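Local structure of putative D-glycero-D-manno-heptose 7-phosphate kinase (Campylobacter jejuni subsp. jejuni, 4N3O) at residues S41-C46 with Y107-S112; R8-L13 with G336-R341; L204-I209 with Y326-S331; C46-R51 with F102-Y107; V126-A131 with Y141-L146. The protein phosphorylates D-glycero-alpha-D-manno-heptose 7-phosphate at C-1, using ATP, in the first step toward the GDP-heptose precursor of capsule polysaccharide. All coordinates share one frame; numbering follows the deposited sequence.

Contact 1: residues S41-C46 with Y107-S112; sequences SLYIHC and YSDVPS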
# COMPACT_ATOMS: atom_id res chain seq x y z
N SER A 41 2.12 5.01 0.03
CA SER A 41 1.27 4.32 1.00
C SER A 41 1.89 4.08 2.38
O SER A 41 1.73 3.01 2.95
CB SER A 41 0.80 2.97 0.40
OG SER A 41 1.92 2.12 0.15
N LEU A 42 2.62 5.06 2.89
CA LEU A 42 3.24 4.99 4.22
C LEU A 42 2.69 6.27 4.82
O LEU A 42 2.80 7.34 4.24
CB LEU A 42 4.76 4.98 4.14
CG LEU A 42 5.35 3.82 3.35
CD1 LEU A 42 6.84 4.02 3.12
CD2 LEU A 42 5.12 2.51 4.06
N TYR A 43 2.10 6.15 5.99
CA TYR A 43 1.36 7.25 6.54
C TYR A 43 1.64 7.64 7.97
O TYR A 43 2.24 6.89 8.75
CB TYR A 43 -0.13 6.82 6.53
CG TYR A 43 -0.72 6.39 5.20
CD1 TYR A 43 -1.24 7.33 4.32
CD2 TYR A 43 -0.83 5.03 4.85
CE1 TYR A 43 -1.81 6.95 3.12
CE2 TYR A 43 -1.40 4.64 3.63
CZ TYR A 43 -1.90 5.61 2.79
OH TYR A 43 -2.48 5.27 1.59
N ILE A 44 1.13 8.82 8.29
CA ILE A 44 1.09 9.34 9.64
C ILE A 44 -0.39 9.30 10.00
O ILE A 44 -1.23 9.82 9.26
CB ILE A 44 1.67 10.75 9.76
CG1 ILE A 44 3.19 10.62 9.67
CG2 ILE A 44 1.25 11.38 11.09
CD1 ILE A 44 3.95 11.89 9.90
N HIS A 45 -0.70 8.67 11.13
CA HIS A 45 -2.06 8.47 11.57
C HIS A 45 -2.31 9.36 12.76
O HIS A 45 -1.48 9.45 13.64
CB HIS A 45 -2.26 7.00 11.99
CG HIS A 45 -1.74 6.01 11.00
ND1 HIS A 45 -2.54 5.45 10.03
CD2 HIS A 45 -0.50 5.50 10.81
CE1 HIS A 45 -1.81 4.64 9.28
NE2 HIS A 45 -0.57 4.65 9.74
N CYS A 46 -3.46 10.03 12.77
CA CYS A 46 -3.84 10.90 13.87
C CYS A 46 -5.26 10.64 14.30
O CYS A 46 -6.15 10.49 13.46
CB CYS A 46 -3.74 12.38 13.47
SG CYS A 46 -2.08 12.95 13.06
N TYR A 107 1.04 8.57 15.21
CA TYR A 107 2.17 7.65 14.97
C TYR A 107 2.41 7.53 13.48
O TYR A 107 1.50 7.68 12.66
CB TYR A 107 1.98 6.26 15.62
CG TYR A 107 1.13 5.28 14.85
CD1 TYR A 107 -0.24 5.25 15.02
CD2 TYR A 107 1.70 4.38 13.97
CE1 TYR A 107 -1.02 4.36 14.31
CE2 TYR A 107 0.93 3.47 13.27
CZ TYR A 107 -0.43 3.47 13.44
OH TYR A 107 -1.21 2.59 12.72
N SER A 108 3.66 7.23 13.13
CA SER A 108 4.07 7.12 11.75
C SER A 108 4.35 5.70 11.37
O SER A 108 4.77 4.92 12.21
CB SER A 108 5.36 7.92 11.54
OG SER A 108 5.92 7.62 10.26
N ASP A 109 4.15 5.36 10.10
CA ASP A 109 4.47 4.00 9.62
C ASP A 109 5.97 3.78 9.44
O ASP A 109 6.40 2.64 9.28
CB ASP A 109 3.78 3.71 8.29
CG ASP A 109 2.32 3.50 8.43
OD1 ASP A 109 1.90 3.09 9.52
OD2 ASP A 109 1.57 3.74 7.47
N VAL A 110 6.75 4.86 9.47
CA VAL A 110 8.20 4.76 9.31
C VAL A 110 8.90 5.37 10.51
O VAL A 110 8.38 6.28 11.12
CB VAL A 110 8.70 5.47 8.03
CG1 VAL A 110 7.91 5.00 6.82
CG2 VAL A 110 8.62 6.98 8.17
N PRO A 111 10.11 4.88 10.82
CA PRO A 111 10.89 5.37 11.96
C PRO A 111 11.36 6.82 11.85
O PRO A 111 11.40 7.42 10.76
CB PRO A 111 12.12 4.43 11.98
CG PRO A 111 11.79 3.29 11.08
CD PRO A 111 10.83 3.84 10.07
N SER A 112 11.74 7.35 13.00
CA SER A 112 12.25 8.71 13.12
C SER A 112 13.50 8.93 12.24
O SER A 112 14.33 8.03 12.11
CB SER A 112 12.59 9.00 14.59
OG SER A 112 13.09 10.31 14.77
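The Asp-109 carboxylate receives two N-H groups from the neighbouring strand, the backbone N-H of Tyr-43 and the imidazole NE2-H of His-45, a compact example of a carboxylate finishing an antiparallel pair. OD1 accepts from His-45 NE2 at 2.9 Å and lies close to the plane of the imidazole, although the two planes are turned 60° apart and the ring nitrogen stands 38° out of the carboxylate plane. OD2 takes the backbone N of Tyr-43 at 2.9 Å and a weak second bond from His-45 NE2. In return the backbone N of Asp-109 donates to Tyr-43 O, so side chain and main chain of one residue satisfy the backbone N and O of Tyr-43. His-45 and Tyr-107 exchange backbone bonds, and their rings form an offset stack with planes 20° apart; CD2 of His-45 lies 3.3 Å from CZ of Tyr-107. Ser-108 OG turns back to Val-110 O, and Val-110 approaches Ser-114, a probable ATP-binding residue. Strand 42-50 lies between 102-108 and 6-21, whose Leu-13, Thr-11 and Thr-9 bond to its other edge, while helix 118-134 packs on Ile-44 through Thr-121 and Leu-122.

Contact 2: residues R8-L13 with G336-R341; sequences RTQTPL and GVKSWR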
# COMPACT_ATOMS: atom_id res chain seq x y z
N ARG A 8 -10.40 11.20 12.87
CA ARG A 8 -9.17 10.55 12.53
C ARG A 8 -8.71 11.15 11.23
O ARG A 8 -9.54 11.57 10.42
CB ARG A 8 -9.35 9.04 12.33
CG ARG A 8 -9.94 8.26 13.51
CD ARG A 8 -9.54 6.80 13.45
NE ARG A 8 -10.50 5.95 14.15
CZ ARG A 8 -10.54 5.78 15.47
NH1 ARG A 8 -11.48 5.01 15.98
NH2 ARG A 8 -9.68 6.40 16.28
N THR A 9 -7.40 11.20 11.05
CA THR A 9 -6.83 11.63 9.78
C THR A 9 -5.68 10.69 9.42
O THR A 9 -5.01 10.09 10.30
CB THR A 9 -6.35 13.11 9.75
OG1 THR A 9 -5.16 13.26 10.52
CG2 THR A 9 -7.41 14.04 10.28
N GLN A 10 -5.44 10.58 8.12
CA GLN A 10 -4.39 9.74 7.57
C GLN A 10 -3.74 10.58 6.47
O GLN A 10 -4.42 11.08 5.57
CB GLN A 10 -5.02 8.46 7.05
CG GLN A 10 -4.04 7.49 6.45
CD GLN A 10 -4.68 6.16 6.04
OE1 GLN A 10 -5.88 5.91 6.26
NE2 GLN A 10 -3.87 5.31 5.44
N THR A 11 -2.43 10.74 6.56
CA THR A 11 -1.69 11.61 5.68
C THR A 11 -0.50 10.86 5.14
O THR A 11 0.28 10.30 5.88
CB THR A 11 -1.18 12.82 6.50
OG1 THR A 11 -2.27 13.38 7.27
CG2 THR A 11 -0.56 13.89 5.60
N PRO A 12 -0.33 10.86 3.82
CA PRO A 12 0.76 10.09 3.27
C PRO A 12 2.11 10.78 3.29
O PRO A 12 2.19 12.00 3.26
CB PRO A 12 0.33 9.89 1.81
CG PRO A 12 -0.46 11.10 1.50
CD PRO A 12 -1.14 11.51 2.77
N LEU A 13 3.15 9.97 3.33
CA LEU A 13 4.51 10.45 3.23
C LEU A 13 4.79 10.59 1.74
O LEU A 13 3.96 10.24 0.91
CB LEU A 13 5.47 9.46 3.87
CG LEU A 13 5.25 9.30 5.37
CD1 LEU A 13 6.19 8.24 5.94
CD2 LEU A 13 5.48 10.61 6.09
N GLY A 336 -4.24 12.94 -0.99
CA GLY A 336 -3.42 13.55 0.04
C GLY A 336 -4.14 13.24 1.36
O GLY A 336 -4.83 12.21 1.47
N VAL A 337 -4.04 14.14 2.33
CA VAL A 337 -4.65 13.92 3.63
C VAL A 337 -6.14 13.62 3.55
O VAL A 337 -6.87 14.28 2.82
CB VAL A 337 -4.44 15.13 4.57
CG1 VAL A 337 -5.22 16.34 4.07
CG2 VAL A 337 -4.85 14.79 5.99
N LYS A 338 -6.59 12.59 4.26
CA LYS A 338 -8.02 12.30 4.33
C LYS A 338 -8.44 12.28 5.80
O LYS A 338 -7.62 12.05 6.67
CB LYS A 338 -8.42 10.98 3.63
CG LYS A 338 -8.07 9.69 4.36
CD LYS A 338 -6.91 8.94 3.76
CE LYS A 338 -7.35 8.25 2.48
NZ LYS A 338 -6.25 7.42 1.92
N SER A 339 -9.70 12.56 6.07
CA SER A 339 -10.20 12.55 7.44
C SER A 339 -11.60 12.05 7.48
O SER A 339 -12.31 12.14 6.50
CB SER A 339 -10.22 13.95 8.00
OG SER A 339 -11.11 14.70 7.24
N TRP A 340 -12.00 11.56 8.64
CA TRP A 340 -13.35 11.08 8.85
C TRP A 340 -13.69 11.16 10.32
O TRP A 340 -12.80 11.25 11.16
CB TRP A 340 -13.52 9.64 8.31
CG TRP A 340 -12.66 8.56 8.97
CD1 TRP A 340 -13.05 7.67 9.93
CD2 TRP A 340 -11.30 8.23 8.65
NE1 TRP A 340 -12.02 6.81 10.23
CE2 TRP A 340 -10.94 7.13 9.46
CE3 TRP A 340 -10.35 8.75 7.77
CZ2 TRP A 340 -9.66 6.56 9.44
CZ3 TRP A 340 -9.08 8.18 7.74
CH2 TRP A 340 -8.75 7.10 8.56
N ARG A 341 -14.98 11.15 10.60
CA ARG A 341 -15.52 11.28 11.93
C ARG A 341 -16.18 9.94 12.25
O ARG A 341 -16.78 9.33 11.38
CB ARG A 341 -16.56 12.40 11.91
CG ARG A 341 -16.82 13.10 13.22
CD ARG A 341 -17.88 14.19 13.05
NE ARG A 341 -17.70 15.28 14.02
CZ ARG A 341 -17.16 16.48 13.75
NH1 ARG A 341 -17.05 17.38 14.72
NH2 ARG A 341 -16.74 16.80 12.51
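Trp-340, Gln-10 and Arg-8 carry most of the interface where the C-terminal strand 338-341 joins strand 6-21 as an antiparallel neighbour in the large mixed sheet that includes the N-terminal strand of this GHMP kinase. The indole lies across Arg-8: CB of the arginine stands over the six-membered ring, 4.0 Å from its centroid, in a CH-pi contact, and CD follows at 4.0 Å from CZ2. CG of Trp-340 sits between its own backbone N and carbonyl carbon (chi1 62°), and the end of the side chain comes nearer strand 6-21 than its CB direction suggests. Beyond CD the guanidinium is turned 69° from the indole plane, and both polar ends converge on one acceptor, OE1 of Glu-197 of the second subunit, which takes a salt bridge from Arg-8 NE and a hydrogen bond from Trp-340 NE1. Gln-10, extended beyond CG, runs beside the bent Lys-338 chain, its CB 3.8 Å from the lysine CD. Backbone bonds are exchanged in both directions within the Arg-8/Trp-340 and Gln-10/Lys-338 pairs. On the other face, between them, Thr-9 and Ser-339 meet as a non-hydrogen-bonded pair, with CG2 of Thr-9 3.6 Å from CB of Ser-339.

Contact 3: residues L204-I209 with Y326-S331; sequences LYFTNI and YVQDFS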
# COMPACT_ATOMS: atom_id res chain seq x y z
N LEU A 204 12.16 -0.09 -2.30
CA LEU A 204 12.49 0.89 -1.27
C LEU A 204 13.11 0.12 -0.10
O LEU A 204 12.48 -0.79 0.43
CB LEU A 204 11.21 1.59 -0.81
CG LEU A 204 11.36 2.62 0.31
CD1 LEU A 204 12.34 3.70 -0.11
CD2 LEU A 204 10.02 3.23 0.68
N TYR A 205 14.33 0.47 0.28
CA TYR A 205 15.04 -0.24 1.34
C TYR A 205 15.57 0.69 2.43
O TYR A 205 16.32 1.60 2.14
CB TYR A 205 16.23 -0.97 0.71
CG TYR A 205 17.16 -1.68 1.67
CD1 TYR A 205 16.76 -2.86 2.31
CD2 TYR A 205 18.45 -1.21 1.90
CE1 TYR A 205 17.61 -3.52 3.17
CE2 TYR A 205 19.32 -1.87 2.76
CZ TYR A 205 18.89 -3.03 3.39
OH TYR A 205 19.72 -3.70 4.26
N PHE A 206 15.16 0.43 3.67
CA PHE A 206 15.67 1.17 4.81
C PHE A 206 16.89 0.41 5.28
O PHE A 206 16.82 -0.79 5.54
CB PHE A 206 14.64 1.30 5.92
CG PHE A 206 13.59 2.34 5.63
CD1 PHE A 206 13.79 3.66 6.01
CD2 PHE A 206 12.41 2.01 4.98
CE1 PHE A 206 12.84 4.63 5.75
CE2 PHE A 206 11.45 2.97 4.73
CZ PHE A 206 11.67 4.28 5.11
N THR A 207 17.99 1.13 5.41
CA THR A 207 19.30 0.54 5.70
C THR A 207 19.64 0.10 7.12
O THR A 207 20.28 -0.95 7.29
CB THR A 207 20.39 1.54 5.32
OG1 THR A 207 20.26 2.70 6.16
CG2 THR A 207 20.26 1.96 3.86
N ASN A 208 19.25 0.90 8.11
CA ASN A 208 19.59 0.66 9.52
C ASN A 208 21.10 0.66 9.68
O ASN A 208 21.67 -0.14 10.40
CB ASN A 208 18.97 -0.64 10.06
CG ASN A 208 17.45 -0.60 10.11
OD1 ASN A 208 16.84 0.45 9.86
ND2 ASN A 208 16.83 -1.73 10.45
N ILE A 209 21.74 1.59 8.97
CA ILE A 209 23.19 1.75 9.01
C ILE A 209 23.57 2.87 9.98
O ILE A 209 22.76 3.74 10.30
CB ILE A 209 23.74 2.12 7.60
CG1 ILE A 209 23.70 0.90 6.68
CG2 ILE A 209 25.19 2.60 7.68
CD1 ILE A 209 24.14 1.20 5.26
N TYR A 326 15.64 -3.39 5.88
CA TYR A 326 14.42 -4.06 5.46
C TYR A 326 13.83 -3.35 4.26
O TYR A 326 13.97 -2.14 4.10
CB TYR A 326 13.40 -4.18 6.59
CG TYR A 326 12.79 -2.89 7.05
CD1 TYR A 326 11.64 -2.38 6.45
CD2 TYR A 326 13.35 -2.17 8.11
CE1 TYR A 326 11.06 -1.20 6.88
CE2 TYR A 326 12.79 -0.99 8.56
CZ TYR A 326 11.65 -0.49 7.93
OH TYR A 326 11.08 0.69 8.37
N VAL A 327 13.21 -4.14 3.41
CA VAL A 327 12.54 -3.66 2.22
C VAL A 327 11.13 -3.24 2.62
O VAL A 327 10.46 -3.94 3.37
CB VAL A 327 12.50 -4.76 1.14
CG1 VAL A 327 11.59 -4.37 -0.01
CG2 VAL A 327 13.92 -5.06 0.66
N GLN A 328 10.69 -2.08 2.13
CA GLN A 328 9.37 -1.58 2.43
C GLN A 328 8.53 -1.51 1.17
O GLN A 328 8.80 -0.69 0.30
CB GLN A 328 9.48 -0.19 3.07
CG GLN A 328 8.15 0.47 3.38
CD GLN A 328 7.38 -0.28 4.46
OE1 GLN A 328 7.81 -0.36 5.61
NE2 GLN A 328 6.23 -0.81 4.10
N ASP A 329 7.53 -2.38 1.06
CA ASP A 329 6.61 -2.35 -0.06
C ASP A 329 5.77 -1.09 0.08
O ASP A 329 5.53 -0.60 1.18
CB ASP A 329 5.64 -3.56 -0.05
CG ASP A 329 6.31 -4.91 -0.37
OD1 ASP A 329 7.51 -4.95 -0.74
OD2 ASP A 329 5.60 -5.95 -0.28
N PHE A 330 5.29 -0.58 -1.05
CA PHE A 330 4.47 0.59 -1.07
C PHE A 330 3.81 0.74 -2.43
O PHE A 330 4.23 0.13 -3.38
CB PHE A 330 5.34 1.84 -0.83
CG PHE A 330 6.22 2.18 -1.97
CD1 PHE A 330 7.44 1.58 -2.13
CD2 PHE A 330 5.80 3.12 -2.93
CE1 PHE A 330 8.26 1.90 -3.20
CE2 PHE A 330 6.61 3.44 -4.01
CZ PHE A 330 7.85 2.83 -4.14
N SER A 331 2.80 1.61 -2.49
CA SER A 331 2.15 1.98 -3.75
C SER A 331 2.21 3.50 -3.80
O SER A 331 2.38 4.14 -2.76
CB SER A 331 0.67 1.65 -3.71
OG SER A 331 0.44 0.39 -3.16
O HOH W 1 9.81 -1.57 -2.10
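Phe-206 lays its CB over one face of the Tyr-326 ring, 4.2 Å from the centroid and 20° off the ring normal, a CH-pi contact that illustrates how cross-strand aromatics can pack without stacking. The two rings point the same way with planes 24° apart, but they are slid so far that they barely overlap; the phenylalanine CD2 meets the tyrosine CZ at 3.9 Å, and the phenol OH lies over a face of the Phe-206 ring. At the rim of the Phe-206 ring, CE2 touches CB of Gln-328, whose own chain bends away at chi2 and donates NE2 to Asp-329 O. Phe-206 also touches Ser-114, a probable ATP-binding residue, so this end of the C-terminal sheet borders the probable nucleotide site.

On the opposite face of the pair, the Tyr-205 ring touches the Tyr-326 backbone, CE1 lying 3.4 Å from Tyr-326 N, while CD1 is 4.0 Å from CG2 of Val-327; its OH accepts from the backbone N of Gly-325. Leu-204 closes the other end, with CB 3.8 Å from CE1 of Phe-330, the two side chains crossing at about a right angle.

Strand 326-327 forms one margin of the four-stranded antiparallel sheet of the C-terminal half. The backbones exchange two bonds between Phe-206 and Tyr-326, and Gln-328 N donates to Leu-204 O at 2.8 Å. The reciprocal link is made by a water, which accepts from Leu-204 N and donates to Gln-328 O. Direct bonds thus give way to one direct and one water-mediated bond, consistent with strand pairing that ends here.

Contact 4: residues C46-R51 with F102-Y107; sequences CTLIKR and FSLHTY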
# COMPACT_ATOMS: atom_id res chain seq x y z
N CYS A 46 -3.46 10.03 12.77
CA CYS A 46 -3.84 10.90 13.87
C CYS A 46 -5.26 10.64 14.30
O CYS A 46 -6.15 10.49 13.46
CB CYS A 46 -3.74 12.38 13.47
SG CYS A 46 -2.08 12.95 13.06
N THR A 47 -5.47 10.58 15.61
CA THR A 47 -6.80 10.44 16.19
C THR A 47 -6.98 11.60 17.18
O THR A 47 -6.12 11.83 18.06
CB THR A 47 -6.99 9.11 16.91
OG1 THR A 47 -7.12 8.07 15.94
CG2 THR A 47 -8.23 9.13 17.72
N LEU A 48 -8.08 12.32 17.06
CA LEU A 48 -8.36 13.44 17.96
C LEU A 48 -9.69 13.16 18.64
O LEU A 48 -10.72 13.06 17.97
CB LEU A 48 -8.42 14.76 17.20
CG LEU A 48 -8.49 16.07 18.00
CD1 LEU A 48 -8.33 17.25 17.05
CD2 LEU A 48 -9.78 16.21 18.78
N ILE A 49 -9.66 13.03 19.97
CA ILE A 49 -10.87 12.74 20.74
C ILE A 49 -11.26 13.86 21.69
O ILE A 49 -10.50 14.24 22.58
CB ILE A 49 -10.74 11.45 21.59
CG1 ILE A 49 -10.20 10.29 20.74
CG2 ILE A 49 -12.08 11.05 22.19
CD1 ILE A 49 -9.87 9.06 21.56
N LYS A 50 -12.47 14.38 21.49
CA LYS A 50 -13.00 15.42 22.35
C LYS A 50 -13.25 14.84 23.73
O LYS A 50 -13.72 13.70 23.86
CB LYS A 50 -14.32 15.98 21.79
CG LYS A 50 -14.95 17.03 22.69
CD LYS A 50 -16.22 17.64 22.10
CE LYS A 50 -16.81 18.68 23.05
NZ LYS A 50 -17.96 19.40 22.46
N ARG A 51 -12.90 15.61 24.75
CA ARG A 51 -13.11 15.20 26.15
C ARG A 51 -13.60 16.40 26.96
O ARG A 51 -13.18 17.53 26.71
CB ARG A 51 -11.84 14.55 26.72
CG ARG A 51 -10.58 15.37 26.54
CD ARG A 51 -9.32 14.57 26.86
NE ARG A 51 -9.16 14.29 28.28
CZ ARG A 51 -9.49 13.15 28.90
NH1 ARG A 51 -10.00 12.12 28.23
NH2 ARG A 51 -9.29 13.05 30.20
N PHE A 102 -9.34 18.06 24.67
CA PHE A 102 -9.23 16.92 23.77
C PHE A 102 -7.96 16.14 24.01
O PHE A 102 -7.07 16.62 24.71
CB PHE A 102 -9.11 17.44 22.34
CG PHE A 102 -7.84 18.24 22.12
CD1 PHE A 102 -7.83 19.61 22.36
CD2 PHE A 102 -6.67 17.62 21.74
CE1 PHE A 102 -6.66 20.34 22.21
CE2 PHE A 102 -5.50 18.35 21.56
CZ PHE A 102 -5.49 19.71 21.79
N SER A 103 -7.87 14.96 23.38
CA SER A 103 -6.67 14.13 23.41
C SER A 103 -6.28 13.90 21.95
O SER A 103 -7.15 13.65 21.12
CB SER A 103 -6.89 12.80 24.11
OG SER A 103 -7.76 11.96 23.39
N LEU A 104 -4.99 14.00 21.64
CA LEU A 104 -4.48 13.85 20.29
C LEU A 104 -3.47 12.71 20.29
O LEU A 104 -2.50 12.75 21.05
CB LEU A 104 -3.80 15.15 19.86
CG LEU A 104 -3.21 15.16 18.45
CD1 LEU A 104 -4.33 15.04 17.44
CD2 LEU A 104 -2.39 16.41 18.20
N HIS A 105 -3.69 11.71 19.43
CA HIS A 105 -2.82 10.54 19.41
C HIS A 105 -2.26 10.37 18.01
O HIS A 105 -3.02 10.42 17.06
CB HIS A 105 -3.63 9.29 19.79
CG HIS A 105 -4.51 9.48 20.99
ND1 HIS A 105 -4.17 9.01 22.24
CD2 HIS A 105 -5.71 10.08 21.13
CE1 HIS A 105 -5.13 9.31 23.10
NE2 HIS A 105 -6.08 9.95 22.45
N THR A 106 -0.95 10.18 17.86
CA THR A 106 -0.36 10.04 16.52
C THR A 106 0.76 9.01 16.43
O THR A 106 1.36 8.64 17.44
CB THR A 106 0.30 11.34 16.07
OG1 THR A 106 1.40 11.64 16.92
CG2 THR A 106 -0.68 12.48 16.13
N TYR A 107 1.04 8.57 15.21
CA TYR A 107 2.17 7.65 14.97
C TYR A 107 2.41 7.53 13.48
O TYR A 107 1.50 7.68 12.66
CB TYR A 107 1.98 6.26 15.62
CG TYR A 107 1.13 5.28 14.85
CD1 TYR A 107 -0.24 5.25 15.02
CD2 TYR A 107 1.70 4.38 13.97
CE1 TYR A 107 -1.02 4.36 14.31
CE2 TYR A 107 0.93 3.47 13.27
CZ TYR A 107 -0.43 3.47 13.44
OH TYR A 107 -1.21 2.59 12.72
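Ile-49 packs against Ser-103 and His-105 on one face of a regular antiparallel pair, and its side chain can be followed atom by atom. CB lies 3.5 Å from OG of Ser-103. CG1, anti to the carbonyl carbon (chi1 -49°), passes the same oxygen at 4.0 Å. The tip, CD1, reaches NE2 of His-105 at 4.0 Å while remaining beside the serine hydroxyl. The aliphatic chain therefore flanks a polar couple: Ser-103 OG and His-105 NE2 share a hydrogen bond of 2.8 Å, and ND1 of the same imidazole bonds to Asp-59, so the ring is gripped at both nitrogens. Thr-311 of the second subunit packs on His-105. Four backbone bonds, two in each of the Thr-47/His-105 and Ile-49/Ser-103 pairs, fix the register. On the other face the contacts are apolar. CD2 of Leu-48 meets CB of Phe-102 at 3.8 Å, and its CB touches CD1 of Leu-104; helix 118-134 covers this side. Arg-51 folds its CG and CD over the Phe-102 backbone before its guanidinium forms a salt bridge with Asp-53. A helix packed on one face of an antiparallel-rich mixed sheet fits the N-terminal, ribosomal protein S5-like domain of GHMP kinases.

Contact 5: residues V126-A131 with Y141-L146; sequences VIKAFA and YEIAKL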
# COMPACT_ATOMS: atom_id res chain seq x y z
N VAL A 126 -2.36 16.76 11.67
CA VAL A 126 -2.90 17.31 12.91
C VAL A 126 -3.81 18.53 12.64
O VAL A 126 -4.95 18.60 13.13
CB VAL A 126 -1.75 17.68 13.84
CG1 VAL A 126 -2.26 18.36 15.09
CG2 VAL A 126 -0.95 16.42 14.19
N ILE A 127 -3.31 19.46 11.83
CA ILE A 127 -4.09 20.63 11.46
C ILE A 127 -5.41 20.17 10.89
O ILE A 127 -6.46 20.69 11.24
CB ILE A 127 -3.33 21.49 10.43
CG1 ILE A 127 -2.15 22.20 11.10
CG2 ILE A 127 -4.26 22.54 9.84
CD1 ILE A 127 -1.17 22.86 10.16
N LYS A 128 -5.37 19.16 10.01
CA LYS A 128 -6.58 18.63 9.37
C LYS A 128 -7.55 18.03 10.38
O LYS A 128 -8.75 18.10 10.21
CB LYS A 128 -6.20 17.57 8.34
CG LYS A 128 -7.36 16.98 7.57
CD LYS A 128 -8.08 17.98 6.68
CE LYS A 128 -9.23 17.28 5.99
NZ LYS A 128 -9.99 18.20 5.13
N ALA A 129 -7.01 17.45 11.44
CA ALA A 129 -7.84 16.89 12.48
C ALA A 129 -8.64 18.00 13.17
O ALA A 129 -9.84 17.87 13.40
CB ALA A 129 -6.98 16.15 13.48
N PHE A 130 -7.97 19.10 13.49
CA PHE A 130 -8.62 20.25 14.13
C PHE A 130 -9.64 20.91 13.20
O PHE A 130 -10.72 21.28 13.63
CB PHE A 130 -7.59 21.30 14.57
CG PHE A 130 -6.86 20.94 15.83
CD1 PHE A 130 -7.50 21.03 17.05
CD2 PHE A 130 -5.54 20.56 15.80
CE1 PHE A 130 -6.85 20.70 18.22
CE2 PHE A 130 -4.87 20.23 16.96
CZ PHE A 130 -5.53 20.30 18.18
N ALA A 131 -9.28 21.05 11.93
CA ALA A 131 -10.17 21.66 10.95
C ALA A 131 -11.49 20.90 10.79
O ALA A 131 -12.56 21.51 10.73
CB ALA A 131 -9.45 21.77 9.61
N TYR A 141 -5.31 23.91 0.17
CA TYR A 141 -4.19 24.86 0.02
C TYR A 141 -3.95 25.67 1.31
O TYR A 141 -2.80 25.86 1.73
CB TYR A 141 -4.42 25.81 -1.15
CG TYR A 141 -3.50 27.01 -1.14
CD1 TYR A 141 -2.16 26.89 -1.49
CD2 TYR A 141 -3.98 28.26 -0.78
CE1 TYR A 141 -1.32 27.99 -1.47
CE2 TYR A 141 -3.15 29.36 -0.76
CZ TYR A 141 -1.82 29.23 -1.10
OH TYR A 141 -1.01 30.35 -1.08
N GLU A 142 -5.04 26.11 1.94
CA GLU A 142 -4.98 26.87 3.18
C GLU A 142 -4.39 26.01 4.29
O GLU A 142 -3.71 26.52 5.17
CB GLU A 142 -6.38 27.41 3.54
CG GLU A 142 -6.85 28.49 2.56
CD GLU A 142 -8.37 28.59 2.40
OE1 GLU A 142 -9.12 28.02 3.22
OE2 GLU A 142 -8.81 29.24 1.42
N ILE A 143 -4.60 24.70 4.23
CA ILE A 143 -4.01 23.83 5.24
C ILE A 143 -2.51 23.67 4.99
O ILE A 143 -1.73 23.66 5.94
CB ILE A 143 -4.72 22.47 5.31
CG1 ILE A 143 -6.07 22.64 6.01
CG2 ILE A 143 -3.87 21.45 6.05
CD1 ILE A 143 -6.92 21.38 6.03
N ALA A 144 -2.12 23.58 3.73
CA ALA A 144 -0.70 23.47 3.41
C ALA A 144 0.03 24.77 3.79
O ALA A 144 1.16 24.69 4.29
CB ALA A 144 -0.50 23.17 1.94
N LYS A 145 -0.59 25.94 3.56
CA LYS A 145 0.07 27.19 3.95
C LYS A 145 0.28 27.22 5.45
O LYS A 145 1.39 27.42 5.94
CB LYS A 145 -0.70 28.46 3.54
CG LYS A 145 -0.43 28.93 2.12
CD LYS A 145 -0.45 30.47 1.99
CE LYS A 145 -1.82 31.13 2.13
NZ LYS A 145 -2.40 31.11 3.50
N LEU A 146 -0.81 27.02 6.17
CA LEU A 146 -0.74 27.04 7.61
C LEU A 146 0.38 26.10 8.06
O LEU A 146 1.25 26.48 8.83
CB LEU A 146 -2.11 26.69 8.18
CG LEU A 146 -2.35 27.01 9.64
CD1 LEU A 146 -2.14 28.49 9.92
CD2 LEU A 146 -3.77 26.60 10.01
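Ile-127 and Ile-143 form the apolar centre of this helix pair, a small case of helix packing without hydrogen bonds. They slide past each other in opposite directions, their CG2 methyls meeting at 4.0 Å. In each isoleucine CG2 is anti to the backbone N, leaving CG1 beside that nitrogen (chi1 -72° in Ile-127). Leu-146 adds a second branch to the same methyl: its CD2 lies 4.1 Å from CG2 of Ile-127. At the far end of Ile-143, CD1 comes within 4.4 Å of CB of Ala-131.

A mixed contact comes from Lys-128, which uses its aliphatic part. The chain bends at chi2, and CD meets CD1 of Ile-143 at 3.7 Å; its NZ has a long, weak ion pair with Glu-140.

The axes stay 10.3 Å apart at a crossing angle of 129°. Both helices belong to the family's N-terminal domain: 118-134 begins at the probable ATP-binding residues Gly-118 and Ser-119, and 140-153 carries Glu-151, a probable magnesium ligand. Helix 118-134 lies between strand 42-50, faced by Val-126, Ala-129 and Phe-130, and helix 140-153; helix 82-96 packs on Val-126, Phe-130 and Leu-146, and helix 162-169 on Tyr-141 and Ala-144.

In the fold
Contacts 1, 2 and 4 belong to one sheet and contact 3 to another, smaller one. Contacts 1 and 4 divide the pairing of strands 42-50 and 102-108 between them: contact 4 is the buried, regular part, whereas contact 1 is the partly buried end, where the Asp-109 carboxylate joins the backbone acceptors. Contact 2 pairs the next strand, 6-21, with the C-terminal strand 338-341 and is likewise buried. Contact 5, wholly helical and largely apolar, packs on one face of this sheet and touches contacts 2 and 4 through Val-126, Lys-128, Ala-129 and Phe-130. Contact 3, about 29 Å from contact 5 between centres, is partly buried and water-bridged; it meets contact 1 where Ser-41 bonds to Ser-331.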